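Local coordinates for protein Aster-A (Mus musculus, PDB 6GQF) that moves cholesterol from the plasma membrane to the endoplasmic reticulum without vesicles, using the sterol-binding VASt (ASTER) domain represented by this chain, at residues L34-G39 against R163-I168; I43-H48 against H196-L201. All coordinates share one frame; numbering follows the deposited sequence.

Contact 1 (L34-G39 against R163-I168); sequences LPDLSG and RVSSEI
Leu37 packs onto the outer face of the strand between Ser165 and Glu167, and polar contacts flank it. Residues 34-39 have no regular secondary structure. The well-packed part centres on Leu37, which buries more surface across the contact than any other residue, with buried Ser165 beneath it. One methyl, CD1, lies 3.4 Å from the backbone O of Ser165 and also meets CA of Ser166. The other, CD2, approaches the carboxylate carbon CD of Glu167 at 3.7 Å, and the two side chains cross at about a right angle. The backbone N of Leu37 gives its hydrogen to Ser165 OG at 3.2 Å. That oxygen sits between the backbone N and the carbonyl carbon of its own residue (chi1 57°). Where the loop closes on the strand, Gly39 CA makes a CH...O contact of 3.2 Å with Ser166 O. Ser38, just before it, is the centre of an inverse gamma turn.

The polar groups on the flanks lie nearer solvent. Ser38 is exposed, and Asp36, Arg163 and Glu167 are partly so. Asp36 OD2 forms a salt bridge with Arg163 NH2. The carboxylate and guanidinium planes are turned 38° apart, and the nitrogen comes from the syn side, tilted out of the carboxylate plane. On the other flank, Ser38 gives its OG hydrogen to Glu167 OE1 at 3.1 Å, nearly along the C-O axis. Ser38 N adds a weak bond to the same oxygen. Glu167 OE2 instead forms a salt bridge with Arg169.

Val164 and Ser166 point away from the loop. Ser166 OG bonds to His148, a residue of the sterol pocket, and its side chain touches Trp187 of helix 176-202. The loop leads directly into strand 40-47, and strand 159-170 lies between that strand and strand 144-156, whose Arg149 also touches Leu37.

Contact 2 (I43-H48 against H196-L201); sequences INSVFH and HLDREL
Asp198 of the helix reaches Ser45 on the strand, with Phe47 and Ile43 packed beside the pair. The Asp198 side chain leaves the backbone with CG anti to N (chi1 -174°). CB itself stands back from the strand's side chains. CG comes within 3.3 Å of Ser45 OG. At the tip, OD1 accepts the hydrogen of Ser45 OG at 2.9 Å. The hydroxyl meets it on the syn side, tilted out of the carboxylate plane. The same OD1 lies at the edge of the Phe47 ring, 3.2 Å from CZ, and the ring and carboxylate planes are 83° apart. OD1 is also 4.0 Å from Ile43 CG2. The second oxygen, OD2, is close to Ser45 OG as well. One carboxylate oxygen therefore meets a hydroxyl, a ring edge and a methyl.

Apolar contacts continue along the helix. Phe47 CE1 rests 3.6 Å from Leu201 CB, where the two side chains cross at about a right angle. One turn earlier, Leu197 CD2 meets Ile43 CD1 at 4.2 Å. Helices 51-58 and 63-71 close over these leucines: Leu58 touches both, and Phe64 touches Leu201.

The strand and helix segments run nearly parallel, 9° apart, with their axes 9.7 Å from each other at closest approach. A long C-terminal helix lying against a curved antiparallel sheet is the hallmark of the helix-grip fold of the Bet v 1 and StAR-related families, to which the VASt domain belongs.

Contact 1 and contact 2 have centres about 17 Å apart and meet through neighbouring strands of one antiparallel sheet. Val164 N of contact 1 is 3.0 Å from Ile43 O of contact 2, a probable hydrogen bond, and Arg163 CG packs on Asn44 OD1. Contact 1 lies on the outer face of the sheet, over part of strand 159-170, while contact 2 joins the edge strand to helix 176-202 on the inner face. Neither set of segments lines the 25-hydroxycholesterol pocket directly. The side chains of Ser166 and Leu197 each come to about 7 Å from the bound sterol. Ser166 is a second-shell residue, bonded to the pocket residue His148.

Contact 1 (L34-G39 against R163-I168)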
loop_
_atom_site.group_PDB
_atom_site.type_symbol
_atom_site.label_atom_id
_atom_site.label_comp_id
_atom_site.label_asym_id
_atom_site.label_seq_id
_atom_site.Cartn_x
_atom_site.Cartn_y
_atom_site.Cartn_z
ATOM N N LEU A 34 -3.539 12.160 -12.947
ATOM C CA LEU A 34 -4.241 11.652 -11.770
ATOM C C LEU A 34 -3.840 12.384 -10.483
ATOM O O LEU A 34 -2.650 12.552 -10.213
ATOM C CB LEU A 34 -3.980 10.154 -11.617
ATOM C CG LEU A 34 -4.448 9.285 -12.791
ATOM C CD1 LEU A 34 -4.014 7.839 -12.591
ATOM C CD2 LEU A 34 -5.966 9.370 -12.993
ATOM N N PRO A 35 -4.834 12.818 -9.676
ATOM C CA PRO A 35 -4.524 13.519 -8.427
ATOM C C PRO A 35 -4.460 12.580 -7.221
ATOM O O PRO A 35 -4.342 11.364 -7.387
ATOM C CB PRO A 35 -5.689 14.502 -8.297
ATOM C CG PRO A 35 -6.846 13.829 -9.012
ATOM C CD PRO A 35 -6.293 12.688 -9.846
ATOM N N ASP A 36 -4.535 13.147 -6.020
ATOM C CA ASP A 36 -4.544 12.364 -4.789
ATOM C C ASP A 36 -5.920 11.750 -4.526
ATOM O O ASP A 36 -6.846 11.910 -5.322
ATOM C CB ASP A 36 -4.128 13.237 -3.602
ATOM C CG ASP A 36 -2.655 13.586 -3.624
ATOM O OD1 ASP A 36 -2.035 13.498 -4.705
ATOM O OD2 ASP A 36 -2.115 13.951 -2.559
ATOM N N LEU A 37 -6.040 11.049 -3.401
ATOM C CA LEU A 37 -7.292 10.412 -3.006
ATOM C C LEU A 37 -7.972 11.211 -1.900
ATOM O O LEU A 37 -7.310 11.857 -1.089
ATOM C CB LEU A 37 -7.039 8.973 -2.545
ATOM C CG LEU A 37 -6.517 8.003 -3.610
ATOM C CD1 LEU A 37 -6.057 6.708 -2.966
ATOM C CD2 LEU A 37 -7.575 7.721 -4.660
ATOM N N SER A 38 -9.299 11.153 -1.876
ATOM C CA SER A 38 -10.099 11.915 -0.925
ATOM C C SER A 38 -10.176 11.227 0.429
ATOM O O SER A 38 -11.261 11.051 0.983
ATOM C CB SER A 38 -11.509 12.125 -1.477
ATOM O OG SER A 38 -12.152 10.880 -1.706
ATOM N N GLY A 39 -9.019 10.833 0.954
ATOM C CA GLY A 39 -8.943 10.192 2.255
ATOM C C GLY A 39 -7.918 10.876 3.139
ATOM O O GLY A 39 -8.280 11.712 3.968
ATOM N N ARG A 163 4.978 10.193 -2.921
ATOM C CA ARG A 163 3.686 10.534 -2.329
ATOM C C ARG A 163 2.806 9.293 -2.203
ATOM O O ARG A 163 2.757 8.462 -3.110
ATOM C CB ARG A 163 2.964 11.598 -3.160
ATOM C CG ARG A 163 3.554 12.982 -3.044
ATOM C CD ARG A 163 2.908 13.944 -4.027
ATOM N NE ARG A 163 1.526 14.278 -3.680
ATOM C CZ ARG A 163 1.169 15.237 -2.827
ATOM N NH1 ARG A 163 2.087 15.966 -2.201
ATOM N NH2 ARG A 163 -0.115 15.464 -2.588
ATOM N N VAL A 164 2.119 9.171 -1.071
ATOM C CA VAL A 164 1.143 8.109 -0.881
ATOM C C VAL A 164 -0.114 8.654 -0.220
ATOM O O VAL A 164 -0.084 9.121 0.918
ATOM C CB VAL A 164 1.698 6.958 -0.027
ATOM C CG1 VAL A 164 0.674 5.826 0.070
ATOM C CG2 VAL A 164 3.011 6.444 -0.608
ATOM N N SER A 165 -1.216 8.594 -0.956
ATOM C CA SER A 165 -2.522 8.938 -0.427
ATOM C C SER A 165 -3.380 7.686 -0.421
ATOM O O SER A 165 -3.133 6.754 -1.185
ATOM C CB SER A 165 -3.176 10.037 -1.262
ATOM O OG SER A 165 -3.263 9.635 -2.617
ATOM N N SER A 166 -4.381 7.666 0.450
ATOM C CA SER A 166 -5.251 6.506 0.591
ATOM C C SER A 166 -6.694 6.947 0.752
ATOM O O SER A 166 -6.974 8.133 0.909
ATOM C CB SER A 166 -4.816 5.662 1.785
ATOM O OG SER A 166 -3.432 5.353 1.662
ATOM N N GLU A 167 -7.609 5.988 0.691
ATOM C CA GLU A 167 -9.008 6.259 0.977
ATOM C C GLU A 167 -9.739 4.956 1.286
ATOM O O GLU A 167 -9.327 3.881 0.853
ATOM C CB GLU A 167 -9.673 7.000 -0.192
ATOM C CG GLU A 167 -9.962 6.156 -1.420
ATOM C CD GLU A 167 -10.582 6.969 -2.552
ATOM O OE1 GLU A 167 -10.729 8.200 -2.390
ATOM O OE2 GLU A 167 -10.925 6.378 -3.603
ATOM N N ILE A 168 -10.814 5.071 2.058
ATOM C CA ILE A 168 -11.663 3.938 2.400
ATOM C C ILE A 168 -12.884 3.929 1.492
ATOM O O ILE A 168 -13.518 4.964 1.286
ATOM C CB ILE A 168 -12.106 3.991 3.880
ATOM C CG1 ILE A 168 -10.890 3.864 4.801
ATOM C CG2 ILE A 168 -13.098 2.881 4.193
ATOM C CD1 ILE A 168 -11.136 4.351 6.194
#

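Contact 2 (I43-H48 against H196-L201)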
loop_
_atom_site.group_PDB
_atom_site.type_symbol
_atom_site.label_atom_id
_atom_site.label_comp_id
_atom_site.label_asym_id
_atom_site.label_seq_id
_atom_site.Cartn_x
_atom_site.Cartn_y
_atom_site.Cartn_z
ATOM N N ILE A 43 2.146 9.715 3.038
ATOM C CA ILE A 43 3.568 9.965 2.845
ATOM C C ILE A 43 3.788 11.087 1.844
ATOM O O ILE A 43 3.069 11.203 0.855
ATOM C CB ILE A 43 4.298 8.702 2.354
ATOM C CG1 ILE A 43 4.195 7.591 3.402
ATOM C CG2 ILE A 43 5.763 9.007 2.052
ATOM C CD1 ILE A 43 4.671 6.231 2.908
ATOM N N ASN A 44 4.791 11.913 2.122
ATOM C CA ASN A 44 5.217 12.962 1.209
ATOM C C ASN A 44 6.670 13.314 1.507
ATOM O O ASN A 44 6.960 14.338 2.120
ATOM C CB ASN A 44 4.315 14.191 1.331
ATOM C CG ASN A 44 4.606 15.238 0.276
ATOM O OD1 ASN A 44 5.145 14.932 -0.786
ATOM N ND2 ASN A 44 4.246 16.481 0.562
ATOM N N SER A 45 7.573 12.437 1.084
ATOM C CA SER A 45 8.989 12.568 1.386
ATOM C C SER A 45 9.833 12.692 0.125
ATOM O O SER A 45 9.432 12.249 -0.950
ATOM C CB SER A 45 9.451 11.364 2.205
ATOM O OG SER A 45 8.651 11.218 3.366
ATOM N N VAL A 46 11.003 13.304 0.266
ATOM C CA VAL A 46 11.974 13.360 -0.817
ATOM C C VAL A 46 13.189 12.536 -0.424
ATOM O O VAL A 46 13.754 12.717 0.653
ATOM C CB VAL A 46 12.395 14.808 -1.144
ATOM C CG1 VAL A 46 13.455 14.817 -2.235
ATOM C CG2 VAL A 46 11.187 15.632 -1.582
ATOM N N PHE A 47 13.570 11.619 -1.307
ATOM C CA PHE A 47 14.696 10.732 -1.065
ATOM C C PHE A 47 15.810 11.002 -2.058
ATOM O O PHE A 47 15.558 11.405 -3.193
ATOM C CB PHE A 47 14.254 9.272 -1.156
ATOM C CG PHE A 47 13.277 8.876 -0.093
ATOM C CD1 PHE A 47 13.722 8.446 1.143
ATOM C CD2 PHE A 47 11.915 8.943 -0.326
ATOM C CE1 PHE A 47 12.830 8.086 2.125
ATOM C CE2 PHE A 47 11.016 8.586 0.653
ATOM C CZ PHE A 47 11.473 8.156 1.881
ATOM N N HIS A 48 17.043 10.769 -1.622
ATOM C CA HIS A 48 18.205 10.911 -2.488
ATOM C C HIS A 48 18.499 9.587 -3.189
ATOM O O HIS A 48 19.652 9.175 -3.322
ATOM C CB HIS A 48 19.417 11.388 -1.686
ATOM C CG HIS A 48 19.379 12.847 -1.347
ATOM N ND1 HIS A 48 19.622 13.324 -0.077
ATOM C CD2 HIS A 48 19.130 13.933 -2.116
ATOM C CE1 HIS A 48 19.522 14.642 -0.079
ATOM N NE2 HIS A 48 19.224 15.035 -1.303
ATOM N N HIS A 196 6.026 3.551 8.992
ATOM C CA HIS A 196 7.164 2.642 9.112
ATOM C C HIS A 196 7.819 2.403 7.755
ATOM O O HIS A 196 9.028 2.184 7.669
ATOM C CB HIS A 196 6.729 1.308 9.719
ATOM C CG HIS A 196 6.558 1.349 11.206
ATOM N ND1 HIS A 196 6.122 0.263 11.935
ATOM C CD2 HIS A 196 6.767 2.343 12.102
ATOM C CE1 HIS A 196 6.069 0.586 13.214
ATOM N NE2 HIS A 196 6.455 1.842 13.343
ATOM N N LEU A 197 7.019 2.439 6.696
ATOM C CA LEU A 197 7.542 2.277 5.346
ATOM C C LEU A 197 8.407 3.472 4.967
ATOM O O LEU A 197 9.404 3.327 4.259
ATOM C CB LEU A 197 6.399 2.108 4.339
ATOM C CG LEU A 197 6.767 2.158 2.847
ATOM C CD1 LEU A 197 7.683 1.002 2.438
ATOM C CD2 LEU A 197 5.509 2.175 1.994
ATOM N N ASP A 198 8.015 4.651 5.439
ATOM C CA ASP A 198 8.749 5.882 5.162
ATOM C C ASP A 198 10.086 5.886 5.899
ATOM O O ASP A 198 11.098 6.346 5.367
ATOM C CB ASP A 198 7.913 7.101 5.565
ATOM C CG ASP A 198 8.558 8.415 5.169
ATOM O OD1 ASP A 198 9.148 8.486 4.071
ATOM O OD2 ASP A 198 8.469 9.379 5.959
ATOM N N ARG A 199 10.081 5.359 7.120
ATOM C CA ARG A 199 11.281 5.308 7.945
ATOM C C ARG A 199 12.315 4.320 7.395
ATOM O O ARG A 199 13.518 4.562 7.486
ATOM C CB ARG A 199 10.912 4.941 9.384
ATOM C CG ARG A 199 12.104 4.584 10.259
ATOM C CD ARG A 199 11.717 4.451 11.723
ATOM N NE ARG A 199 11.621 5.746 12.393
ATOM C CZ ARG A 199 11.405 5.897 13.696
ATOM N NH1 ARG A 199 11.259 4.834 14.478
ATOM N NH2 ARG A 199 11.334 7.113 14.219
ATOM N N GLU A 200 11.849 3.214 6.825
ATOM C CA GLU A 200 12.753 2.180 6.326
ATOM C C GLU A 200 13.418 2.591 5.017
ATOM O O GLU A 200 14.538 2.168 4.721
ATOM C CB GLU A 200 12.002 0.860 6.140
ATOM C CG GLU A 200 11.689 0.146 7.449
ATOM C CD GLU A 200 12.940 -0.232 8.222
ATOM O OE1 GLU A 200 13.908 -0.707 7.587
ATOM O OE2 GLU A 200 12.960 -0.045 9.458
ATOM N N LEU A 201 12.722 3.403 4.230
ATOM C CA LEU A 201 13.295 3.958 3.011
ATOM C C LEU A 201 14.312 5.033 3.367
ATOM O O LEU A 201 15.313 5.215 2.671
ATOM C CB LEU A 201 12.202 4.539 2.110
ATOM C CG LEU A 201 11.374 3.558 1.278
ATOM C CD1 LEU A 201 10.290 4.310 0.538
ATOM C CD2 LEU A 201 12.246 2.804 0.291
#